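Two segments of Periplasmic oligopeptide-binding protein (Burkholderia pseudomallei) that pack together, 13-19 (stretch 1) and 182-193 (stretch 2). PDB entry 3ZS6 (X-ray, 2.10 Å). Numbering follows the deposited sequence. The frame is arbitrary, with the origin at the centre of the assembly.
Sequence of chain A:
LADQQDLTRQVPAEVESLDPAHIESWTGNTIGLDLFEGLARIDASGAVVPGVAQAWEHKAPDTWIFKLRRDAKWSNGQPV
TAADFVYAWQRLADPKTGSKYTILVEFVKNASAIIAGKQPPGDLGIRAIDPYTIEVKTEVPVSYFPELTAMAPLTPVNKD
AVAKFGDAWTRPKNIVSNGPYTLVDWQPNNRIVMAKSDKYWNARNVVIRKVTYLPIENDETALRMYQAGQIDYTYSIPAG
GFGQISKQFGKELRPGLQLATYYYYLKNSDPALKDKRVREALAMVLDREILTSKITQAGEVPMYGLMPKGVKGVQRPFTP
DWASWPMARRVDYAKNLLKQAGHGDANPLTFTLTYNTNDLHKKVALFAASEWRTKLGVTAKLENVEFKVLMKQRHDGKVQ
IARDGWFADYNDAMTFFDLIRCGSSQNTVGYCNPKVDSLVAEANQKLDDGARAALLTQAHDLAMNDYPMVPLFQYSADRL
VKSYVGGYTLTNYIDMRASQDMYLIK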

# COMPACT_ATOMS: atom_id res chain seq x y z
N ALA A 13 8.63 10.22 -0.73
CA ALA A 13 8.28 11.19 0.30
C ALA A 13 8.89 10.80 1.65
O ALA A 13 9.38 9.68 1.81
CB ALA A 13 6.77 11.31 0.42
N GLU A 14 8.87 11.73 2.61
CA GLU A 14 9.29 11.43 3.98
C GLU A 14 8.36 10.38 4.58
O GLU A 14 7.13 10.50 4.46
CB GLU A 14 9.26 12.69 4.84
CG GLU A 14 9.45 12.46 6.35
CD GLU A 14 10.85 11.97 6.71
OE1 GLU A 14 11.76 12.00 5.85
OE2 GLU A 14 11.04 11.53 7.86
N VAL A 15 8.94 9.36 5.20
CA VAL A 15 8.16 8.26 5.79
C VAL A 15 7.30 8.77 6.94
O VAL A 15 7.73 9.64 7.70
CB VAL A 15 9.10 7.13 6.31
CG1 VAL A 15 9.87 7.57 7.57
CG2 VAL A 15 8.32 5.85 6.55
N GLU A 16 6.08 8.23 7.08
CA GLU A 16 5.14 8.73 8.08
C GLU A 16 5.51 8.29 9.49
O GLU A 16 5.22 8.98 10.47
CB GLU A 16 3.69 8.31 7.75
CG GLU A 16 3.42 6.80 7.83
CD GLU A 16 3.85 6.04 6.59
OE1 GLU A 16 4.43 6.66 5.67
OE2 GLU A 16 3.60 4.81 6.52
N SER A 17 6.15 7.13 9.60
CA SER A 17 6.48 6.58 10.91
C SER A 17 7.39 5.38 10.71
O SER A 17 7.41 4.80 9.63
CB SER A 17 5.20 6.15 11.64
OG SER A 17 5.46 5.50 12.87
N LEU A 18 8.16 5.03 11.74
CA LEU A 18 8.92 3.79 11.73
C LEU A 18 8.43 2.86 12.83
O LEU A 18 9.05 1.83 13.11
CB LEU A 18 10.41 4.06 11.88
CG LEU A 18 11.08 4.75 10.68
CD1 LEU A 18 12.56 4.96 10.93
CD2 LEU A 18 10.87 3.95 9.40
N ASP A 19 7.32 3.23 13.46
CA ASP A 19 6.62 2.38 14.42
C ASP A 19 5.68 1.47 13.63
O ASP A 19 4.76 1.95 12.96
CB ASP A 19 5.82 3.25 15.40
CG ASP A 19 5.16 2.45 16.52
OD1 ASP A 19 4.88 1.24 16.33
OD2 ASP A 19 4.92 3.05 17.60
N THR A 182 19.93 -2.07 11.35
CA THR A 182 19.62 -1.22 12.48
C THR A 182 19.74 0.24 12.05
O THR A 182 20.61 0.59 11.25
CB THR A 182 20.57 -1.45 13.68
OG1 THR A 182 21.90 -1.05 13.32
CG2 THR A 182 20.57 -2.91 14.10
N LEU A 183 18.88 1.08 12.61
CA LEU A 183 18.80 2.48 12.22
C LEU A 183 19.98 3.27 12.77
O LEU A 183 20.20 3.29 13.98
CB LEU A 183 17.49 3.08 12.72
CG LEU A 183 17.17 4.51 12.31
CD1 LEU A 183 16.97 4.58 10.80
CD2 LEU A 183 15.94 5.01 13.05
N VAL A 184 20.71 3.95 11.90
CA VAL A 184 21.84 4.78 12.33
C VAL A 184 21.51 6.27 12.34
O VAL A 184 21.93 7.00 13.25
CB VAL A 184 23.08 4.56 11.42
CG1 VAL A 184 24.26 5.38 11.95
CG2 VAL A 184 23.44 3.09 11.34
N ASP A 185 20.78 6.73 11.34
CA ASP A 185 20.46 8.15 11.24
C ASP A 185 19.08 8.35 10.62
O ASP A 185 18.68 7.62 9.70
CB ASP A 185 21.53 8.88 10.41
CG ASP A 185 21.41 10.40 10.49
OD1 ASP A 185 21.00 10.92 11.55
OD2 ASP A 185 21.74 11.07 9.48
N TRP A 186 18.34 9.32 11.15
CA TRP A 186 17.04 9.68 10.61
C TRP A 186 16.90 11.20 10.64
O TRP A 186 16.61 11.78 11.69
CB TRP A 186 15.92 9.04 11.43
CG TRP A 186 14.54 9.30 10.90
CD1 TRP A 186 14.20 10.03 9.79
CD2 TRP A 186 13.29 8.86 11.47
NE1 TRP A 186 12.83 10.05 9.62
CE2 TRP A 186 12.25 9.33 10.64
CE3 TRP A 186 12.96 8.09 12.60
CZ2 TRP A 186 10.90 9.08 10.91
CZ3 TRP A 186 11.62 7.83 12.85
CH2 TRP A 186 10.61 8.32 12.01
N GLN A 187 17.13 11.84 9.50
CA GLN A 187 16.89 13.27 9.37
C GLN A 187 15.70 13.48 8.45
O GLN A 187 15.80 13.27 7.24
CB GLN A 187 18.13 14.00 8.83
CG GLN A 187 19.38 13.81 9.67
CD GLN A 187 20.58 14.55 9.11
OE1 GLN A 187 20.47 15.70 8.68
NE2 GLN A 187 21.73 13.89 9.09
N PRO A 188 14.56 13.90 9.02
CA PRO A 188 13.31 13.98 8.26
C PRO A 188 13.45 14.85 7.02
O PRO A 188 14.02 15.93 7.09
CB PRO A 188 12.33 14.61 9.25
CG PRO A 188 12.84 14.16 10.59
CD PRO A 188 14.35 14.21 10.45
N ASN A 189 12.94 14.37 5.88
CA ASN A 189 13.03 15.11 4.62
C ASN A 189 14.45 15.25 4.11
O ASN A 189 14.72 16.03 3.19
CB ASN A 189 12.39 16.48 4.75
CG ASN A 189 10.90 16.40 4.89
OD1 ASN A 189 10.33 16.81 5.90
ND2 ASN A 189 10.24 15.86 3.87
N ASN A 190 15.37 14.54 4.73
CA ASN A 190 16.76 14.60 4.33
C ASN A 190 17.28 13.21 4.01
O ASN A 190 17.52 12.88 2.85
CB ASN A 190 17.61 15.26 5.41
CG ASN A 190 19.04 15.48 4.99
OD1 ASN A 190 19.53 14.85 4.05
ND2 ASN A 190 19.73 16.39 5.66
N ARG A 191 17.44 12.39 5.04
CA ARG A 191 17.91 11.03 4.83
C ARG A 191 17.64 10.11 6.00
O ARG A 191 17.49 10.56 7.15
CB ARG A 191 19.41 11.04 4.55
CG ARG A 191 20.20 11.80 5.59
CD ARG A 191 21.30 10.96 6.20
NE ARG A 191 22.59 11.18 5.57
CZ ARG A 191 23.75 11.21 6.24
NH1 ARG A 191 23.76 11.04 7.56
NH2 ARG A 191 24.89 11.41 5.59
N ILE A 192 17.56 8.82 5.70
CA ILE A 192 17.59 7.77 6.69
C ILE A 192 18.74 6.83 6.35
O ILE A 192 18.90 6.43 5.19
CB ILE A 192 16.27 6.99 6.73
CG1 ILE A 192 15.26 7.71 7.62
CG2 ILE A 192 16.49 5.55 7.21
CD1 ILE A 192 13.85 7.13 7.57
N VAL A 193 19.57 6.52 7.33
CA VAL A 193 20.70 5.61 7.12
C VAL A 193 20.61 4.42 8.07
O VAL A 193 20.29 4.58 9.26
CB VAL A 193 22.08 6.32 7.32
CG1 VAL A 193 23.23 5.37 7.01
CG2 VAL A 193 22.18 7.58 6.47
O HOH W 1 14.27 10.89 6.07

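Stretch 2 is a β-hairpin. Its strands, 182-187 and 191-193, are laced by backbone hydrogen bonds such as Val 193 N to Asp 185 O (2.8 Å), and Arg 191 N to Gln 187 O (2.9 Å) closes the turn. Stretch 1 has no regular secondary structure and adds no strand to this ladder; every direct hydrogen bond it makes to the hairpin comes from a side chain. The backbones come nearest at the turn, where the CA atoms of Glu 14 and Asn 189 lie 5.3 Å apart, and are wider at the far end, with 10.0 Å between the CA atoms of Leu 18 and Leu 183. Side chains fill the widening gap.

At the narrow end, Glu 14 reaches into the notch between the turn and the Trp 186 indole. Its carboxylate is held at both oxygens: Asn 189 N donates to OE1 at 2.6 Å, almost perfectly straight, and Trp 186 NE1 donates to OE2 at 2.9 Å, from the ring edge. A water also donates to Glu 14 OE1 (2.8 Å) and to Gln 187 O (3.1 Å), bridging the acid to the carbonyl at the end of the first strand. The buried carboxylate is met by two N-H donors of the hairpin and by one water.

At the wide end, Leu 18 is the bump. Its CD1 lies over one face of Trp 186, 3.8 Å from the centroid of the six-membered ring, a CH-π contact, while also meeting Leu 183 CD2 at 4.0 Å and Ile 192 CD1 at 4.2 Å. One methyl therefore seats in a hollow built by residues from both strands. Val 15 packs nearby, its CG1 3.8 Å from Trp 186 CZ2 and 4.0 Å from Ile 192 CD1.

The rule is economical: one tryptophan offers its edge to an acid and a face to a leucine, while Glu 16 and Ser 17 point away.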